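Local coordinates for protein dihydroorotase (PDB 3PNU) that probably catalyses the reversible cyclisation of N-carbamoyl-L-aspartate to dihydroorotate in pyrimidine biosynthesis, using two zinc ions per subunit, at residues A[31-36]-A[308-313]; A[172-177]-A[196-201]; A[227-232]-A[343-348]. All coordinates share one frame; numbering follows the deposited sequence. Where two conformers were deposited one is given.

In the fold
Contacts 1 and 2 belong to the TIM barrel, whereas contact 3 lies where a loop of the barrel domain meets the C-terminal part of the chain. Contact 1 is buried near the centre, packing helix 299-314 against strand 31-35, whose far end carries zinc ligands. Contact 2, centred about 20 Å from it, joins helices 170-179 and 193-201 in the outer layer, adding a water-bridged acidic pair to a small leucine contact. Contact 3 is partly buried and joins irregular segments close to the second subunit. None of the three shares a helix or strand with another. Methyl and sulfur packing dominates the first, while the third sets aliphatic groups against aromatic rings.

Contact 1: A[31-36]-A[308-313]; sequences LDMHLH and DNTCKI. With ZN (zinc ion), chain D.
T310 turns CG2 anti to its own nitrogen and M33 bends at chi2 (-59°) and chi3 (-70°), and these torsions bring the two side chains together tip to tip. M33 CE and T310 CG2 end 3.4 Å apart, a tight methyl-to-methyl approach, with M33 SD also close to CG2 at 3.5 Å. The hydroxyl branch lies beside the CG methylene of the same methionine, T310 OG1 being 3.4 Å from M33 CG. A flexible thioether suits this place because it can bend to follow the small, branched threonine. L31 crosses the same threonine at a slant: its CD1 lies 3.8 Å from T310 CG2, and it also reaches C311 SG at 3.9 Å, so that one leucine branch spans two neighbouring residues of the helix. Compact T310 lets helix 299-314 come close to the strand, and its other contacts include M257 on strand 256-258. This is the outer wall of a TIM barrel, where a helix packs on the first barrel strand; the same strand ends in the His-X-His motif of metallo-dependent hydrolases. At M33 and H34 the chain turns a corner, where an Asx turn forms: H34 N donates to D32 OD1 at 3.0 Å, nearly straight at 164° but from above the carboxylate plane. S260 OG binds the other oxygen, D32 OD2. The turn probably helps direct H34 toward the metal, where H34 NE2 binds the zinc ion at 2.1 Å and H36 NE2 at 2.2 Å. D261, the carboxylated K116 and a water complete that site. E188 accepts a hydrogen bond from H34 ND1, a second-shell contact that, together with the zinc bond, helps fix the rotation of the imidazole.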
# COMPACT_ATOMS: atom_id res chain seq x y z
N LEU A 31 28.95 -5.59 9.38
CA LEU A 31 28.87 -5.66 7.95
C LEU A 31 27.47 -5.34 7.49
O LEU A 31 26.50 -5.78 8.09
CB LEU A 31 29.26 -7.07 7.53
CG LEU A 31 30.73 -7.40 7.81
CD1 LEU A 31 31.02 -8.91 7.77
CD2 LEU A 31 31.60 -6.65 6.82
N ASP A 32 27.36 -4.53 6.44
CA ASP A 32 26.07 -4.25 5.83
C ASP A 32 26.10 -5.00 4.52
O ASP A 32 26.73 -4.55 3.56
CB ASP A 32 25.81 -2.75 5.61
CG ASP A 32 24.42 -2.49 4.95
OD1 ASP A 32 23.79 -3.47 4.47
OD2 ASP A 32 23.95 -1.34 4.90
N MET A 33 25.43 -6.15 4.48
CA MET A 33 25.47 -7.01 3.27
C MET A 33 24.52 -6.66 2.12
O MET A 33 24.38 -7.44 1.17
CB MET A 33 25.32 -8.48 3.66
CG MET A 33 26.36 -8.92 4.71
SD MET A 33 28.09 -8.71 4.18
CE MET A 33 28.27 -9.97 2.93
N HIS A 34 23.89 -5.49 2.19
CA HIS A 34 23.00 -5.05 1.10
C HIS A 34 22.86 -3.53 1.16
O HIS A 34 22.05 -3.03 1.92
CB HIS A 34 21.62 -5.72 1.23
CG HIS A 34 20.72 -5.50 0.05
ND1 HIS A 34 20.26 -6.54 -0.74
CD2 HIS A 34 20.22 -4.36 -0.49
CE1 HIS A 34 19.50 -6.04 -1.70
NE2 HIS A 34 19.46 -4.73 -1.57
N LEU A 35 23.61 -2.80 0.34
CA LEU A 35 23.60 -1.35 0.40
C LEU A 35 23.61 -0.66 -0.94
O LEU A 35 24.31 -1.08 -1.85
CB LEU A 35 24.85 -0.89 1.18
CG LEU A 35 25.07 0.61 1.52
CD1 LEU A 35 23.88 1.19 2.28
CD2 LEU A 35 26.37 0.81 2.34
N HIS A 36 22.84 0.42 -1.05
CA HIS A 36 22.81 1.26 -2.27
C HIS A 36 23.47 2.60 -1.98
O HIS A 36 23.03 3.33 -1.09
CB HIS A 36 21.37 1.50 -2.73
CG HIS A 36 20.70 0.26 -3.21
ND1 HIS A 36 20.85 -0.22 -4.50
CD2 HIS A 36 19.88 -0.61 -2.57
CE1 HIS A 36 20.16 -1.34 -4.62
NE2 HIS A 36 19.56 -1.59 -3.47
N ASP A 308 29.37 -11.99 12.51
CA ASP A 308 29.93 -13.36 12.55
C ASP A 308 29.32 -14.34 11.54
O ASP A 308 30.03 -15.22 11.03
CB ASP A 308 29.86 -13.99 13.96
CG ASP A 308 30.51 -13.12 15.04
OD1 ASP A 308 31.05 -12.04 14.74
OD2 ASP A 308 30.47 -13.53 16.21
N ASN A 309 28.03 -14.21 11.25
CA ASN A 309 27.39 -15.12 10.31
C ASN A 309 28.00 -14.93 8.93
O ASN A 309 28.39 -15.90 8.28
CB ASN A 309 25.87 -14.93 10.26
CG ASN A 309 25.18 -15.33 11.56
OD1 ASN A 309 25.84 -15.72 12.52
ND2 ASN A 309 23.83 -15.23 11.60
N THR A 310 28.08 -13.69 8.50
CA THR A 310 28.66 -13.40 7.22
C THR A 310 30.10 -13.88 7.22
O THR A 310 30.52 -14.56 6.30
CB THR A 310 28.66 -11.90 6.93
OG1 THR A 310 27.32 -11.43 6.83
CG2 THR A 310 29.41 -11.61 5.65
N CYS A 311 30.86 -13.53 8.25
CA CYS A 311 32.27 -13.94 8.32
C CYS A 311 32.45 -15.45 8.19
O CYS A 311 33.34 -15.89 7.48
CB CYS A 311 32.98 -13.41 9.58
SG CYS A 311 33.27 -11.62 9.50
N LYS A 312 31.60 -16.21 8.85
CA LYS A 312 31.69 -17.67 8.79
C LYS A 312 31.30 -18.23 7.41
O LYS A 312 31.96 -19.11 6.89
CB LYS A 312 30.84 -18.31 9.89
CG LYS A 312 30.93 -19.82 9.88
CD LYS A 312 30.27 -20.44 11.08
CE LYS A 312 30.46 -21.95 11.06
NZ LYS A 312 29.97 -22.54 12.33
N ILE A 313 30.23 -17.69 6.84
CA ILE A 313 29.73 -18.11 5.53
C ILE A 313 30.73 -17.92 4.41
O ILE A 313 30.87 -18.79 3.54
CB ILE A 313 28.45 -17.33 5.17
CG1 ILE A 313 27.30 -17.82 6.06
CG2 ILE A 313 28.11 -17.51 3.68
CD1 ILE A 313 26.05 -16.99 5.97
ZN ZN D . 18.44 -3.42 -2.88
O HOH W 1 16.08 -3.85 -2.76

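Contact 2: A[172-177]-A[196-201]; sequences IYEKLA and CELLKD
Of two flat groups on helix 170-179, the E174 carboxylate turns a face to L198, while the Y173 ring points away from the leucine and pairs edge-to-face with F169. L198 CD1 sits over that carboxylate face, 4.1 Å from E174 CD, whereas L198 meets only the CB of Y173. Helices 170-179 and 193-201 are consecutive helices of the TIM barrel's outer layer, linked through strand 185-187. L198 suits the groove between them because its fork divides: CG anti to the backbone nitrogen (chi1 -171°) places the fork in the groove, and chi2 (71°) spreads the two methyls, CD1 going to the glutamate and CD2 packing against Y173 CB at 4.0 Å. The tyrosine ring continues inward onto I185 and M187 of the strand, while L198 also rests on L205. At the solvent side the acids E174 and D201 would probably repel each other, their OE2 and OD2 atoms lying 5.2 Å apart. Y202 OH hydrogen-bonds E174 OE2, and a water mediates between the carboxylates, donating to both: it binds D201 OD2 at 2.6 Å and E174 OE2 at a longer 3.3 Å.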
# COMPACT_ATOMS: atom_id res chain seq x y z
N ILE A 172 11.07 -20.49 -7.72
CA ILE A 172 12.26 -20.19 -8.50
C ILE A 172 13.54 -20.44 -7.68
O ILE A 172 14.43 -21.17 -8.12
CB ILE A 172 12.23 -18.77 -9.04
CG1 ILE A 172 11.05 -18.64 -10.01
CG2 ILE A 172 13.55 -18.43 -9.73
CD1 ILE A 172 10.81 -17.25 -10.48
N TYR A 173 13.66 -19.85 -6.50
CA TYR A 173 14.81 -20.12 -5.65
C TYR A 173 15.00 -21.62 -5.43
O TYR A 173 16.11 -22.10 -5.29
CB TYR A 173 14.63 -19.54 -4.25
CG TYR A 173 14.92 -18.10 -4.11
CD1 TYR A 173 16.13 -17.56 -4.58
CD2 TYR A 173 14.04 -17.26 -3.43
CE1 TYR A 173 16.42 -16.24 -4.43
CE2 TYR A 173 14.36 -15.90 -3.25
CZ TYR A 173 15.53 -15.41 -3.75
OH TYR A 173 15.84 -14.08 -3.59
N GLU A 174 13.90 -22.34 -5.35
CA GLU A 174 13.95 -23.76 -5.09
C GLU A 174 14.55 -24.50 -6.29
O GLU A 174 15.41 -25.36 -6.11
CB GLU A 174 12.55 -24.28 -4.73
CG GLU A 174 12.56 -25.68 -4.14
CD GLU A 174 11.27 -26.06 -3.44
OE1 GLU A 174 10.24 -25.38 -3.66
OE2 GLU A 174 11.30 -27.04 -2.65
N LYS A 175 14.15 -24.15 -7.51
CA LYS A 175 14.69 -24.86 -8.66
C LYS A 175 16.16 -24.50 -8.89
O LYS A 175 16.96 -25.36 -9.25
CB LYS A 175 13.85 -24.67 -9.92
CG LYS A 175 14.08 -23.40 -10.70
CD LYS A 175 13.35 -23.49 -12.06
CE LYS A 175 13.64 -22.26 -12.90
NZ LYS A 175 12.94 -22.27 -14.21
N LEU A 176 16.52 -23.24 -8.67
CA LEU A 176 17.90 -22.86 -8.80
C LEU A 176 18.75 -23.61 -7.78
O LEU A 176 19.88 -23.98 -8.08
CB LEU A 176 18.07 -21.37 -8.60
CG LEU A 176 17.44 -20.49 -9.68
CD1 LEU A 176 17.68 -19.04 -9.38
CD2 LEU A 176 18.00 -20.85 -11.05
N ALA A 177 18.21 -23.83 -6.59
CA ALA A 177 18.98 -24.53 -5.55
C ALA A 177 19.20 -25.99 -5.90
O ALA A 177 20.29 -26.53 -5.68
CB ALA A 177 18.29 -24.44 -4.24
N CYS A 196 11.48 -17.48 5.02
CA CYS A 196 12.11 -17.85 6.27
C CYS A 196 12.16 -19.37 6.35
O CYS A 196 13.17 -19.93 6.70
CB CYS A 196 11.36 -17.30 7.48
SG CYS A 196 11.46 -15.52 7.57
N GLU A 197 11.07 -20.02 5.98
CA GLU A 197 11.00 -21.50 6.01
C GLU A 197 11.83 -22.16 4.94
O GLU A 197 12.56 -23.10 5.24
CB GLU A 197 9.54 -21.96 5.93
CG GLU A 197 8.77 -21.64 7.21
CD GLU A 197 7.28 -21.95 7.15
OE1 GLU A 197 6.77 -22.40 6.10
OE2 GLU A 197 6.61 -21.72 8.19
N LEU A 198 11.75 -21.66 3.71
CA LEU A 198 12.50 -22.23 2.59
C LEU A 198 14.01 -22.21 2.86
O LEU A 198 14.73 -23.06 2.38
CB LEU A 198 12.22 -21.48 1.28
CG LEU A 198 12.78 -22.08 -0.01
CD1 LEU A 198 12.02 -23.38 -0.42
CD2 LEU A 198 12.70 -21.09 -1.14
N LEU A 199 14.47 -21.22 3.61
CA LEU A 199 15.87 -21.08 3.96
C LEU A 199 16.42 -22.35 4.61
O LEU A 199 17.59 -22.69 4.40
CB LEU A 199 16.02 -19.92 4.95
CG LEU A 199 17.41 -19.46 5.39
CD1 LEU A 199 18.30 -19.00 4.22
CD2 LEU A 199 17.27 -18.31 6.43
N LYS A 200 15.58 -23.03 5.40
CA LYS A 200 15.98 -24.25 6.12
C LYS A 200 15.98 -25.48 5.22
O LYS A 200 16.56 -26.47 5.58
CB LYS A 200 14.96 -24.56 7.21
CG LYS A 200 14.54 -23.44 8.16
CD LYS A 200 15.52 -23.13 9.28
CE LYS A 200 14.85 -22.16 10.27
NZ LYS A 200 15.62 -21.94 11.52
N ASP A 201 15.32 -25.43 4.08
CA ASP A 201 15.21 -26.62 3.21
C ASP A 201 16.41 -26.91 2.31
O ASP A 201 16.51 -28.00 1.79
CB ASP A 201 13.96 -26.55 2.32
CG ASP A 201 12.64 -26.56 3.11
OD1 ASP A 201 12.65 -26.88 4.33
OD2 ASP A 201 11.59 -26.25 2.49
O HOH W 2 10.22 -27.10 0.45

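Contact 3: A[227-232]-A[343-348]; sequences NPHLFC and QVVPYM
The loop between helices 218-223 and 239-250 meets the chain just after the small antiparallel hairpin 337-338/343-344, so this contact joins the barrel domain to the C-terminal part of the protein. It consists of two separate side-chain pairs. In the inner one, L230 CD2 comes to the edge of the Y347 ring, in its plane, and touches CE1 at 3.7 Å. The first torsion of Y347 (chi1 176°) sets CG beside the carbonyl carbon and lets the CE1 edge of the ring reach L230. A long aromatic residue suits this place because it can bridge the gap between two irregular chains, and a branched leucine can pack against its edge while also resting on D220 and V221 of helix 218-223.

In the outer pair H229 and V345 cross at about a right angle. V345 CG1 lies 3.6 Å from H229 CE1 and 3.9 Å from H229 ND1, approaching the imidazole obliquely. H229 was deposited in two conformers, so this pair is less certain than the leucine-tyrosine one. The loop itself is stiffened by its own backbone: L230 N bonds to N227 O at 2.9 Å and F231 N to P228 O at 3.2 Å, forming a short 3-10 turn. P228 and F231 of that turn also pack on M226 and G224 of the second subunit, placing the contact beside the dimer interface. Between the two segments the chemistry is van der Waals contact alone: V345 offers the imidazole no polar partner, consistent with its two deposited conformers, whereas buried Y347 probably gains from excluding water around its ring.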
# COMPACT_ATOMS: atom_id res chain seq x y z
N ASN A 227 2.01 6.20 4.30
CA ASN A 227 3.32 6.67 4.77
C ASN A 227 4.42 6.32 3.79
O ASN A 227 5.11 5.33 3.96
CB ASN A 227 3.64 6.11 6.15
CG ASN A 227 4.91 6.72 6.75
OD1 ASN A 227 5.69 7.40 6.06
ND2 ASN A 227 5.12 6.48 8.04
N PRO A 228 4.61 7.16 2.77
CA PRO A 228 5.62 6.92 1.73
C PRO A 228 7.05 6.69 2.20
O PRO A 228 7.83 6.05 1.49
CB PRO A 228 5.54 8.17 0.84
CG PRO A 228 4.95 9.22 1.71
CD PRO A 228 4.01 8.49 2.65
N HIS A 229 7.40 7.22 3.37
CA HIS A 229 8.74 7.02 3.92
C HIS A 229 8.95 5.55 4.37
O HIS A 229 10.09 5.14 4.61
CB HIS A 229 9.03 7.99 5.08
CG HIS A 229 9.07 9.43 4.66
ND1 HIS A 229 10.00 9.93 3.77
CD2 HIS A 229 8.30 10.49 5.03
CE1 HIS A 229 9.79 11.22 3.59
NE2 HIS A 229 8.77 11.59 4.34
N LEU A 230 7.87 4.78 4.46
CA LEU A 230 7.94 3.37 4.86
C LEU A 230 7.63 2.45 3.67
O LEU A 230 7.43 1.25 3.84
CB LEU A 230 6.98 3.07 5.99
CG LEU A 230 7.22 3.82 7.29
CD1 LEU A 230 6.19 3.45 8.35
CD2 LEU A 230 8.65 3.57 7.83
N PHE A 231 7.59 3.03 2.48
CA PHE A 231 7.31 2.30 1.27
C PHE A 231 8.60 1.85 0.59
O PHE A 231 9.47 2.67 0.24
CB PHE A 231 6.45 3.16 0.32
CG PHE A 231 6.29 2.58 -1.06
CD1 PHE A 231 5.62 1.37 -1.25
CD2 PHE A 231 6.76 3.27 -2.19
CE1 PHE A 231 5.45 0.84 -2.51
CE2 PHE A 231 6.60 2.75 -3.45
CZ PHE A 231 5.94 1.52 -3.63
N CYS A 232 8.71 0.53 0.40
CA CYS A 232 9.86 -0.07 -0.25
C CYS A 232 9.46 -1.38 -0.94
O CYS A 232 8.32 -1.85 -0.82
CB CYS A 232 10.94 -0.39 0.78
SG CYS A 232 10.43 -1.65 1.98
N GLN A 343 19.37 16.33 -1.17
CA GLN A 343 18.83 16.36 0.19
C GLN A 343 17.98 15.11 0.33
O GLN A 343 17.08 14.86 -0.47
CB GLN A 343 18.05 17.65 0.45
CG GLN A 343 16.98 17.96 -0.58
CD GLN A 343 16.43 19.37 -0.46
OE1 GLN A 343 16.97 20.20 0.29
NE2 GLN A 343 15.36 19.67 -1.20
N VAL A 344 18.29 14.31 1.35
CA VAL A 344 17.64 13.03 1.56
C VAL A 344 16.99 12.95 2.92
O VAL A 344 17.55 13.43 3.90
CB VAL A 344 18.68 11.89 1.45
CG1 VAL A 344 18.05 10.56 1.75
CG2 VAL A 344 19.34 11.89 0.05
N VAL A 345 15.81 12.33 2.97
CA VAL A 345 15.08 12.14 4.21
C VAL A 345 15.47 10.78 4.76
O VAL A 345 15.32 9.77 4.09
CB VAL A 345 13.54 12.17 4.01
CG1 VAL A 345 12.84 12.07 5.36
CG2 VAL A 345 13.09 13.44 3.26
N PRO A 346 15.98 10.76 5.99
CA PRO A 346 16.39 9.50 6.58
C PRO A 346 15.25 8.78 7.25
O PRO A 346 14.22 9.38 7.50
CB PRO A 346 17.37 9.94 7.66
CG PRO A 346 16.78 11.21 8.15
CD PRO A 346 16.19 11.88 6.91
N TYR A 347 15.47 7.49 7.53
CA TYR A 347 14.53 6.64 8.21
C TYR A 347 14.50 7.09 9.65
O TYR A 347 15.50 7.63 10.15
CB TYR A 347 14.99 5.17 8.11
CG TYR A 347 14.14 4.17 8.87
CD1 TYR A 347 12.80 3.97 8.54
CD2 TYR A 347 14.67 3.40 9.89
CE1 TYR A 347 12.02 3.05 9.23
CE2 TYR A 347 13.88 2.46 10.58
CZ TYR A 347 12.55 2.30 10.23
OH TYR A 347 11.74 1.41 10.89
N MET A 348 13.37 6.90 10.33
CA MET A 348 13.25 7.33 11.72
C MET A 348 13.46 8.86 11.85
O MET A 348 13.67 9.37 12.94
CB MET A 348 14.26 6.58 12.58
CG MET A 348 13.94 5.11 12.82
SD MET A 348 12.81 4.86 14.20
CE MET A 348 12.60 3.08 14.21